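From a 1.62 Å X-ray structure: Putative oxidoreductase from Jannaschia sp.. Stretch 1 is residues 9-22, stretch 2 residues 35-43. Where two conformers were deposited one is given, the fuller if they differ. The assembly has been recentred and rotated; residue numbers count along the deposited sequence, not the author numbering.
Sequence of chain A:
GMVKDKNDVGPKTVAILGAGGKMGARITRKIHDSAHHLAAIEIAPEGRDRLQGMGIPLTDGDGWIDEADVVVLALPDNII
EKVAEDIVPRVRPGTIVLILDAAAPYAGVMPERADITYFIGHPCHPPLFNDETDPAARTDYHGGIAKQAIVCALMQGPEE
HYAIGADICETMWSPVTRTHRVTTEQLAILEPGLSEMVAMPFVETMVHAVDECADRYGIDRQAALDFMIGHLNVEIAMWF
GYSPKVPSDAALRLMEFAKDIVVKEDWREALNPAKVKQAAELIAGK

Stretch 1 (9-22) VGPKTVAILGAGGK
Stretch 2 (35-43) AHHLAAIEI

How do the two backbones run? Residues 13-17 and 37-41 are extended strands that lie side by side and run parallel, their N-to-C directions 19° apart and their axes 4.6 Å apart at closest approach. The register pairs T13 with H37, V14 with L38, A15 with A39, I16 with A40 and L17 with I41, with CA-CA separations of 4.3 to 5.3 Å. Phi lies between -83° and -126° and psi between 102° and 140° throughout both strands. After L17, G18 takes phi/psi 74/34, a positive phi that favours glycine, and begins a type I turn to G21 through A19 (-60/-25) and G20 (-100/-1); G21 N closes it on G18 O at 3.2 Å.

What stitches the strands together? The hydrogen bonds alternate in the parallel manner, each bonded residue of one strand reaching the two residues that flank its partner. H37 N donates to K12 O (2.8 Å) and V14 N to H37 O (2.7 Å); A39 N then reaches V14 O (2.9 Å), I16 N reaches A39 O (3.0 Å), and I41 N reaches I16 O (2.9 Å). At the end of the ladder I41 O accepts from A19 N at 3.0 Å, nearly straight at 169°, and from G18 N at 2.9 Å in a weak bond bent to 125°.

How do the side chains pack on the sheet? T13, A15 and L17 share a face with H37, A39 and I41. There A15 CB lies 4.0 Å from A39 CB, and L17 CD1 (chi1 m, chi2 p) lies 4.1 Å from CG1 of I41 (m, m). V14 (t), I16, L38 and A40 occupy the other face, where I16 (m, t) brings CD1 within 3.7 Å of CD1 of L38 (t, p). Beyond the strand, A19 CB meets A40 CB at 3.7 Å.

Which polar side chains secure the two ends? Before the strands, H36 (chi1 m, chi2 -60°) uses ND1 to accept from K12 N at 2.8 Å, with the donor at the ring edge; NE2 is hydrogen-bonded elsewhere in the structure. K12 (m, m, t, m) curls back within its own stretch, so that NZ donates to G10 O at 2.9 Å. At the other end the CA-to-CB bond of E42 (chi1 t, chi2 p, chi3 70°) points toward the first stretch, and OE1 accepts from G20 N at 2.8 Å. The fit is close: an ideal CB on G20 would sit 3.1 Å from E42 CG.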

# COMPACT_ATOMS: atom_id res chain seq x y z
N VAL A 9 -30.49 -14.75 12.90
CA VAL A 9 -30.11 -16.15 12.78
C VAL A 9 -29.98 -16.67 14.21
O VAL A 9 -29.35 -16.06 15.07
CB VAL A 9 -28.78 -16.35 11.99
CG1 VAL A 9 -28.29 -17.80 12.17
CG2 VAL A 9 -28.93 -15.97 10.47
N GLY A 10 -30.57 -17.82 14.45
CA GLY A 10 -30.52 -18.41 15.78
C GLY A 10 -29.22 -19.17 15.98
O GLY A 10 -28.48 -19.39 15.03
N PRO A 11 -28.94 -19.57 17.23
CA PRO A 11 -27.75 -20.37 17.49
C PRO A 11 -27.76 -21.63 16.72
O PRO A 11 -28.77 -22.32 16.57
CB PRO A 11 -27.82 -20.65 18.99
CG PRO A 11 -29.17 -20.23 19.43
CD PRO A 11 -29.67 -19.24 18.46
N LYS A 12 -26.59 -21.92 16.21
CA LYS A 12 -26.35 -23.10 15.42
C LYS A 12 -25.22 -23.90 16.01
O LYS A 12 -24.39 -23.37 16.73
CB LYS A 12 -25.96 -22.68 14.01
CG LYS A 12 -27.00 -21.85 13.30
CD LYS A 12 -28.14 -22.70 12.77
CE LYS A 12 -29.20 -21.84 12.11
NZ LYS A 12 -29.98 -20.98 13.07
N THR A 13 -25.21 -25.18 15.72
CA THR A 13 -24.10 -26.02 16.13
C THR A 13 -23.06 -25.96 15.00
O THR A 13 -23.32 -26.35 13.88
CB THR A 13 -24.52 -27.43 16.47
OG1 THR A 13 -25.38 -27.35 17.63
CG2 THR A 13 -23.30 -28.26 16.81
N VAL A 14 -21.86 -25.48 15.33
CA VAL A 14 -20.83 -25.24 14.33
C VAL A 14 -19.63 -26.08 14.67
O VAL A 14 -19.01 -25.88 15.73
CB VAL A 14 -20.43 -23.77 14.32
CG1 VAL A 14 -19.35 -23.45 13.25
CG2 VAL A 14 -21.65 -22.81 14.09
N ALA A 15 -19.33 -27.03 13.77
CA ALA A 15 -18.15 -27.87 13.88
C ALA A 15 -17.06 -27.24 13.05
O ALA A 15 -17.26 -26.78 11.91
CB ALA A 15 -18.45 -29.29 13.40
N ILE A 16 -15.88 -27.13 13.65
CA ILE A 16 -14.73 -26.60 12.95
C ILE A 16 -13.66 -27.69 12.85
O ILE A 16 -13.16 -28.17 13.85
CB ILE A 16 -14.15 -25.38 13.66
CG1 ILE A 16 -15.21 -24.28 13.81
CG2 ILE A 16 -12.93 -24.83 12.92
CD1 ILE A 16 -14.84 -23.18 14.71
N LEU A 17 -13.34 -28.04 11.61
CA LEU A 17 -12.30 -29.02 11.30
C LEU A 17 -10.94 -28.31 11.32
O LEU A 17 -10.75 -27.22 10.70
CB LEU A 17 -12.58 -29.69 9.94
CG LEU A 17 -13.64 -30.81 9.86
CD1 LEU A 17 -14.87 -30.50 10.63
CD2 LEU A 17 -13.92 -31.13 8.36
N GLY A 18 -9.97 -28.93 11.99
CA GLY A 18 -8.64 -28.34 12.12
C GLY A 18 -8.73 -27.18 13.12
O GLY A 18 -8.04 -26.18 13.03
N ALA A 19 -9.59 -27.36 14.09
CA ALA A 19 -9.88 -26.28 15.07
C ALA A 19 -8.72 -25.78 15.87
O ALA A 19 -8.73 -24.65 16.31
CB ALA A 19 -10.99 -26.70 16.01
N GLY A 20 -7.70 -26.61 16.05
CA GLY A 20 -6.56 -26.21 16.91
C GLY A 20 -5.34 -25.69 16.18
O GLY A 20 -4.32 -25.30 16.78
N GLY A 21 -5.44 -25.70 14.87
CA GLY A 21 -4.35 -25.24 14.02
C GLY A 21 -4.20 -23.73 14.03
O GLY A 21 -5.00 -23.01 14.67
N LYS A 22 -3.18 -23.24 13.33
CA LYS A 22 -2.94 -21.81 13.25
C LYS A 22 -4.16 -21.14 12.63
O LYS A 22 -4.64 -20.13 13.12
CB LYS A 22 -1.66 -21.50 12.45
N ALA A 35 -22.75 -17.13 20.80
CA ALA A 35 -24.00 -17.84 21.20
C ALA A 35 -24.16 -19.15 20.44
O ALA A 35 -24.90 -20.03 20.82
CB ALA A 35 -25.22 -16.97 20.97
N HIS A 36 -23.35 -19.31 19.40
CA HIS A 36 -23.36 -20.57 18.66
C HIS A 36 -22.71 -21.67 19.47
O HIS A 36 -21.90 -21.41 20.36
CB HIS A 36 -22.63 -20.40 17.33
CG HIS A 36 -23.37 -19.54 16.38
ND1 HIS A 36 -24.64 -19.86 15.95
CD2 HIS A 36 -23.05 -18.36 15.77
CE1 HIS A 36 -25.08 -18.91 15.13
NE2 HIS A 36 -24.13 -18.00 15.00
N HIS A 37 -23.09 -22.91 19.18
CA HIS A 37 -22.58 -24.10 19.88
C HIS A 37 -21.44 -24.68 19.11
O HIS A 37 -21.57 -25.02 17.98
CB HIS A 37 -23.65 -25.17 20.10
CG HIS A 37 -24.87 -24.65 20.76
ND1 HIS A 37 -24.84 -24.06 22.00
CD2 HIS A 37 -26.16 -24.55 20.32
CE1 HIS A 37 -26.06 -23.65 22.32
NE2 HIS A 37 -26.87 -23.94 21.31
N LEU A 38 -20.30 -24.79 19.77
CA LEU A 38 -19.09 -25.26 19.12
C LEU A 38 -18.80 -26.73 19.25
O LEU A 38 -18.97 -27.33 20.30
CB LEU A 38 -17.87 -24.53 19.73
CG LEU A 38 -16.47 -24.99 19.30
CD1 LEU A 38 -16.15 -24.68 17.84
CD2 LEU A 38 -15.38 -24.36 20.20
N ALA A 39 -18.33 -27.30 18.15
CA ALA A 39 -17.72 -28.64 18.14
C ALA A 39 -16.34 -28.49 17.50
O ALA A 39 -16.23 -28.40 16.29
CB ALA A 39 -18.55 -29.68 17.39
N ALA A 40 -15.30 -28.48 18.36
CA ALA A 40 -13.92 -28.29 17.92
C ALA A 40 -13.32 -29.61 17.56
O ALA A 40 -13.03 -30.41 18.46
CB ALA A 40 -13.06 -27.59 18.97
N ILE A 41 -13.10 -29.78 16.26
CA ILE A 41 -12.56 -31.05 15.72
C ILE A 41 -11.08 -30.88 15.40
O ILE A 41 -10.66 -30.13 14.53
CB ILE A 41 -13.34 -31.54 14.45
CG1 ILE A 41 -14.86 -31.33 14.64
CG2 ILE A 41 -12.90 -33.02 14.06
CD1 ILE A 41 -15.45 -32.05 15.82
N GLU A 42 -10.27 -31.64 16.13
CA GLU A 42 -8.81 -31.54 16.00
C GLU A 42 -8.15 -32.81 16.43
O GLU A 42 -8.31 -33.22 17.55
CB GLU A 42 -8.28 -30.43 16.90
CG GLU A 42 -6.77 -30.24 16.82
CD GLU A 42 -6.32 -29.98 15.41
OE1 GLU A 42 -6.62 -28.88 14.87
OE2 GLU A 42 -5.67 -30.87 14.81
N ILE A 43 -7.42 -33.40 15.51
CA ILE A 43 -6.75 -34.67 15.77
C ILE A 43 -5.29 -34.49 16.07
O ILE A 43 -4.70 -35.37 16.69
CB ILE A 43 -6.92 -35.72 14.60
CG1 ILE A 43 -6.25 -35.22 13.31
CG2 ILE A 43 -8.37 -36.07 14.36